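(R)-S-adenosyl-L-methionine hydrolase from Thermus thermophilus catalyses the hydrolysis of S-adenosyl-L-methionine into adenosine and L-methionine, and has no chlorinase or fluorinase activity. Local coordinates of one contact, PDB 2CW5 (chain A, 1.94 Å), residues Val89-Gly94 and Asp136-Ala141, beside the matching contact of the related uncharacterized conserved protein from Thermotoga maritima, PDB 2ZBU (chain B, 2.10 Å), residues Val89-Gly94 and Asp130-Val135. One frame, after least-squares fit of the local backbone (RMSD 0.37 Å); residues are numbered along the deposited sequences.

Structure 1 (2CW5).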
loop_
_atom_site.group_PDB
_atom_site.type_symbol
_atom_site.label_atom_id
_atom_site.label_comp_id
_atom_site.label_asym_id
_atom_site.label_seq_id
_atom_site.Cartn_x
_atom_site.Cartn_y
_atom_site.Cartn_z
ATOM N N VAL A 89 -4.762 0.457 -21.302
ATOM C CA VAL A 89 -6.024 -0.193 -20.972
ATOM C C VAL A 89 -6.643 0.553 -19.802
ATOM O O VAL A 89 -6.061 0.634 -18.723
ATOM C CB VAL A 89 -5.811 -1.666 -20.577
ATOM C CG1 VAL A 89 -7.142 -2.301 -20.163
ATOM C CG2 VAL A 89 -5.191 -2.423 -21.734
ATOM N N GLY A 90 -7.824 1.115 -20.025
ATOM C CA GLY A 90 -8.483 1.852 -18.971
ATOM C C GLY A 90 -9.699 2.588 -19.492
ATOM O O GLY A 90 -10.082 2.410 -20.647
ATOM N N PRO A 91 -10.332 3.416 -18.651
ATOM C CA PRO A 91 -11.521 4.193 -19.015
ATOM C C PRO A 91 -11.231 5.299 -20.021
ATOM O O PRO A 91 -10.182 5.941 -19.978
ATOM C CB PRO A 91 -11.992 4.744 -17.675
ATOM C CG PRO A 91 -10.690 4.943 -16.941
ATOM C CD PRO A 91 -9.967 3.650 -17.244
ATOM N N ASP A 92 -12.170 5.500 -20.938
ATOM C CA ASP A 92 -12.044 6.527 -21.962
ATOM C C ASP A 92 -12.573 7.826 -21.365
ATOM O O ASP A 92 -13.640 8.320 -21.743
ATOM C CB ASP A 92 -12.857 6.122 -23.198
ATOM C CG ASP A 92 -12.640 7.048 -24.382
ATOM O OD1 ASP A 92 -11.587 7.716 -24.450
ATOM O OD2 ASP A 92 -13.526 7.092 -25.262
ATOM N N ASN A 93 -11.820 8.369 -20.413
ATOM C CA ASN A 93 -12.211 9.595 -19.740
ATOM C C ASN A 93 -11.098 10.637 -19.706
ATOM O O ASN A 93 -11.147 11.580 -18.914
ATOM C CB ASN A 93 -12.678 9.285 -18.311
ATOM C CG ASN A 93 -11.609 8.599 -17.475
ATOM O OD1 ASN A 93 -10.443 8.506 -17.877
ATOM N ND2 ASN A 93 -12.002 8.121 -16.291
ATOM N N GLY A 94 -10.090 10.463 -20.555
ATOM C CA GLY A 94 -9.004 11.426 -20.609
ATOM C C GLY A 94 -7.832 11.131 -19.691
ATOM O O GLY A 94 -6.853 11.877 -19.674
ATOM N N ASP A 136 -13.577 -7.247 -13.675
ATOM C CA ASP A 136 -14.323 -7.919 -14.729
ATOM C C ASP A 136 -14.120 -7.494 -16.180
ATOM O O ASP A 136 -14.462 -8.256 -17.080
ATOM C CB ASP A 136 -15.816 -7.882 -14.384
ATOM C CG ASP A 136 -16.105 -8.461 -13.010
ATOM O OD1 ASP A 136 -15.522 -9.512 -12.673
ATOM O OD2 ASP A 136 -16.915 -7.875 -12.266
ATOM N N VAL A 137 -13.564 -6.306 -16.411
ATOM C CA VAL A 137 -13.338 -5.825 -17.774
ATOM C C VAL A 137 -11.879 -5.489 -18.100
ATOM O O VAL A 137 -11.300 -6.037 -19.043
ATOM C CB VAL A 137 -14.208 -4.565 -18.068
ATOM C CG1 VAL A 137 -13.910 -4.033 -19.477
ATOM C CG2 VAL A 137 -15.690 -4.914 -17.947
ATOM N N PHE A 138 -11.275 -4.596 -17.322
ATOM C CA PHE A 138 -9.896 -4.192 -17.590
ATOM C C PHE A 138 -8.826 -5.269 -17.372
ATOM O O PHE A 138 -7.938 -5.436 -18.212
ATOM C CB PHE A 138 -9.562 -2.935 -16.781
ATOM C CG PHE A 138 -10.410 -1.746 -17.144
ATOM C CD1 PHE A 138 -10.410 -1.246 -18.447
ATOM C CD2 PHE A 138 -11.225 -1.136 -16.195
ATOM C CE1 PHE A 138 -11.213 -0.152 -18.796
ATOM C CE2 PHE A 138 -12.029 -0.042 -16.531
ATOM C CZ PHE A 138 -12.021 0.450 -17.839
ATOM N N ALA A 139 -8.909 -6.005 -16.265
ATOM C CA ALA A 139 -7.921 -7.048 -15.982
ATOM C C ALA A 139 -7.853 -8.114 -17.074
ATOM O O ALA A 139 -6.765 -8.465 -17.541
ATOM C CB ALA A 139 -8.203 -7.703 -14.625
ATOM N N PRO A 140 -9.011 -8.657 -17.491
ATOM C CA PRO A 140 -8.965 -9.679 -18.540
ATOM C C PRO A 140 -8.415 -9.129 -19.857
ATOM O O PRO A 140 -7.759 -9.845 -20.614
ATOM C CB PRO A 140 -10.422 -10.140 -18.645
ATOM C CG PRO A 140 -11.207 -8.942 -18.178
ATOM C CD PRO A 140 -10.390 -8.452 -17.010
ATOM N N ALA A 141 -8.670 -7.851 -20.109
ATOM C CA ALA A 141 -8.197 -7.197 -21.323
ATOM C C ALA A 141 -6.675 -7.070 -21.274
ATOM O O ALA A 141 -5.973 -7.362 -22.249
ATOM C CB ALA A 141 -8.838 -5.820 -21.448
#
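Val89 meets Phe138 and Ala141 where strand 87-89, an inner strand of the mixed sheet between 64-68 and 79-83, runs under helix 133-147 and then turns into a loop. CG1 of Val89, anti to the backbone N (chi1 177°), lies 3.8 Å from the carbonyl O of Phe138 and 4.1 Å from CB of Ala141. The Phe138 side chain reaches from the helix toward the chain at Gly90 and Pro91. Its CB stands 4.2 Å from Val89 CG1; CD1 meets that same methyl at 3.8 Å, at the ring edge. Further out, CE1 approaches Gly90 C at 3.2 Å. At the tip, CZ is 3.5 Å from Pro91 N, and the side chains of Pro91 and Phe138 cross at about a right angle. This apolar packing joins strand 87-89 and the turn after it to helix 133-147, next to the probable active site: the side chain of Pro91 comes within about 4 Å of that of Asp70, probably important for activity.

Structure 2 (2ZBU).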
loop_
_atom_site.group_PDB
_atom_site.type_symbol
_atom_site.label_atom_id
_atom_site.label_comp_id
_atom_site.label_asym_id
_atom_site.label_seq_id
_atom_site.Cartn_x
_atom_site.Cartn_y
_atom_site.Cartn_z
ATOM N N VAL B 89 -4.795 0.057 -21.342
ATOM C CA VAL B 89 -6.144 -0.458 -21.132
ATOM C C VAL B 89 -6.747 0.465 -20.072
ATOM O O VAL B 89 -6.296 0.490 -18.912
ATOM C CB VAL B 89 -6.098 -1.923 -20.610
ATOM C CG1 VAL B 89 -7.509 -2.497 -20.485
ATOM C CG2 VAL B 89 -5.258 -2.776 -21.545
ATOM N N ALA B 90 -7.771 1.220 -20.459
ATOM C CA ALA B 90 -8.351 2.184 -19.534
ATOM C C ALA B 90 -9.725 2.712 -19.927
ATOM O O ALA B 90 -10.234 2.429 -21.023
ATOM C CB ALA B 90 -7.396 3.371 -19.418
ATOM N N PRO B 91 -10.349 3.479 -19.015
ATOM C CA PRO B 91 -11.658 4.065 -19.300
ATOM C C PRO B 91 -11.341 5.250 -20.214
ATOM O O PRO B 91 -10.236 5.793 -20.163
ATOM C CB PRO B 91 -12.152 4.522 -17.923
ATOM C CG PRO B 91 -10.867 4.837 -17.188
ATOM C CD PRO B 91 -9.984 3.673 -17.596
ATOM N N ASP B 92 -12.284 5.618 -21.071
ATOM C CA ASP B 92 -12.091 6.748 -21.966
ATOM C C ASP B 92 -12.541 8.001 -21.219
ATOM O O ASP B 92 -13.535 8.630 -21.582
ATOM C CB ASP B 92 -12.920 6.535 -23.239
ATOM C CG ASP B 92 -12.895 7.735 -24.171
ATOM O OD1 ASP B 92 -11.853 8.421 -24.251
ATOM O OD2 ASP B 92 -13.922 7.974 -24.837
ATOM N N ASN B 93 -11.807 8.350 -20.161
ATOM C CA ASN B 93 -12.147 9.514 -19.343
ATOM C C ASN B 93 -11.046 10.563 -19.306
ATOM O O ASN B 93 -11.064 11.455 -18.464
ATOM C CB ASN B 93 -12.469 9.083 -17.908
ATOM C CG ASN B 93 -11.290 8.397 -17.220
ATOM O OD1 ASN B 93 -10.159 8.406 -17.729
ATOM N ND2 ASN B 93 -11.549 7.804 -16.050
ATOM N N GLY B 94 -10.078 10.437 -20.205
ATOM C CA GLY B 94 -8.989 11.396 -20.262
ATOM C C GLY B 94 -7.739 11.026 -19.488
ATOM O O GLY B 94 -6.761 11.772 -19.497
ATOM N N ASP B 130 -13.609 -7.089 -13.810
ATOM C CA ASP B 130 -14.352 -7.852 -14.805
ATOM C C ASP B 130 -14.074 -7.605 -16.274
ATOM O O ASP B 130 -14.361 -8.463 -17.112
ATOM C CB ASP B 130 -15.850 -7.691 -14.534
ATOM C CG ASP B 130 -16.212 -8.063 -13.110
ATOM O OD1 ASP B 130 -15.444 -8.846 -12.501
ATOM O OD2 ASP B 130 -17.249 -7.587 -12.600
ATOM N N ILE B 131 -13.501 -6.451 -16.591
ATOM C CA ILE B 131 -13.242 -6.117 -17.982
ATOM C C ILE B 131 -11.808 -5.683 -18.264
ATOM O O ILE B 131 -11.103 -6.342 -19.030
ATOM C CB ILE B 131 -14.211 -5.007 -18.457
ATOM C CG1 ILE B 131 -15.657 -5.486 -18.302
ATOM C CG2 ILE B 131 -13.922 -4.630 -19.921
ATOM C CD1 ILE B 131 -16.700 -4.382 -18.511
ATOM N N PHE B 132 -11.381 -4.580 -17.647
ATOM C CA PHE B 132 -10.031 -4.061 -17.870
ATOM C C PHE B 132 -8.905 -5.040 -17.562
ATOM O O PHE B 132 -8.068 -5.300 -18.416
ATOM C CB PHE B 132 -9.808 -2.765 -17.070
ATOM C CG PHE B 132 -10.703 -1.627 -17.489
ATOM C CD1 PHE B 132 -10.691 -1.158 -18.806
ATOM C CD2 PHE B 132 -11.541 -1.009 -16.565
ATOM C CE1 PHE B 132 -11.505 -0.085 -19.196
ATOM C CE2 PHE B 132 -12.359 0.069 -16.941
ATOM C CZ PHE B 132 -12.343 0.532 -18.262
ATOM N N ALA B 133 -8.879 -5.578 -16.343
ATOM C CA ALA B 133 -7.820 -6.503 -15.942
ATOM C C ALA B 133 -7.735 -7.733 -16.849
ATOM O O ALA B 133 -6.647 -8.129 -17.274
ATOM C CB ALA B 133 -8.021 -6.939 -14.493
ATOM N N PRO B 134 -8.883 -8.364 -17.147
ATOM C CA PRO B 134 -8.780 -9.537 -18.015
ATOM C C PRO B 134 -8.347 -9.162 -19.436
ATOM O O PRO B 134 -7.639 -9.918 -20.088
ATOM C CB PRO B 134 -10.186 -10.158 -17.941
ATOM C CG PRO B 134 -11.090 -8.978 -17.581
ATOM C CD PRO B 134 -10.240 -8.223 -16.582
ATOM N N VAL B 135 -8.756 -7.991 -19.910
ATOM C CA VAL B 135 -8.346 -7.569 -21.248
ATOM C C VAL B 135 -6.815 -7.341 -21.259
ATOM O O VAL B 135 -6.127 -7.761 -22.186
ATOM C CB VAL B 135 -9.094 -6.284 -21.676
ATOM C CG1 VAL B 135 -8.450 -5.679 -22.925
ATOM C CG2 VAL B 135 -10.576 -6.629 -21.969
#
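Here Val89 packs against Phe132 and Val135. Its CG1, set anti to the backbone N (chi1 -176°), lies 3.5 Å from the carbonyl O of Phe132 and 4.3 Å from CB of Val135, whose own CG1 comes to 4.1 Å from the same Val89 methyl. The Phe132 side chain reaches from the helix toward the chain at Ala90 and Pro91. Its CB stands 4.1 Å from Val89 CG1, and CD1 meets that methyl at 3.8 Å, at the ring edge. CE1 then approaches Ala90 C at 3.4 Å; the methyl of Ala90 points away from the helix. At the tip, CZ is 3.6 Å from Pro91 N, and the side chains of Pro91 and Phe132 cross at about a right angle. Pro91 also touches Asp68, which binds adenosine, so this apolar packing lies next to the adenosine site, with the side chain of Phe132 about 7 Å from the bound adenosine.

Structure 1 against structure 2
At the first position Gly90(A) is exchanged for Ala90(B), whose CB has no counterpart in the side chain of Gly90(A); both are buried. At the second, Val137(A) against Ile131(B), the CB atoms coincide within the error and the branches overlay by place rather than by name: CG1 of Val137(A) falls near CG2 of Ile131(B), and CG2 of Val137(A) near CG1 of Ile131(B), each pair 0.7 Å apart after superposition. The third exchange, Ala141(A) against Val135(B), falls inside the contact itself. The CB atoms coincide within the error, but CG1 and CG2 of Val135(B) have nothing to match them in Ala141(A). Two more methyl groups thus stand on the helix, and CG1 of Val135(B) comes to 4.1 Å from CG1 of Val89(B). The touch of CB on valine is kept in both, Ala141(A) CB to Val89(A) CG1 at 4.1 Å and Val135(B) CB to Val89(B) CG1 at 4.3 Å. So is that on the carbonyl O one turn back, of Val137(A) or Ile131(B). Val89(A) and Val89(B) keep their place, and the comparable CA atoms coincide within the error.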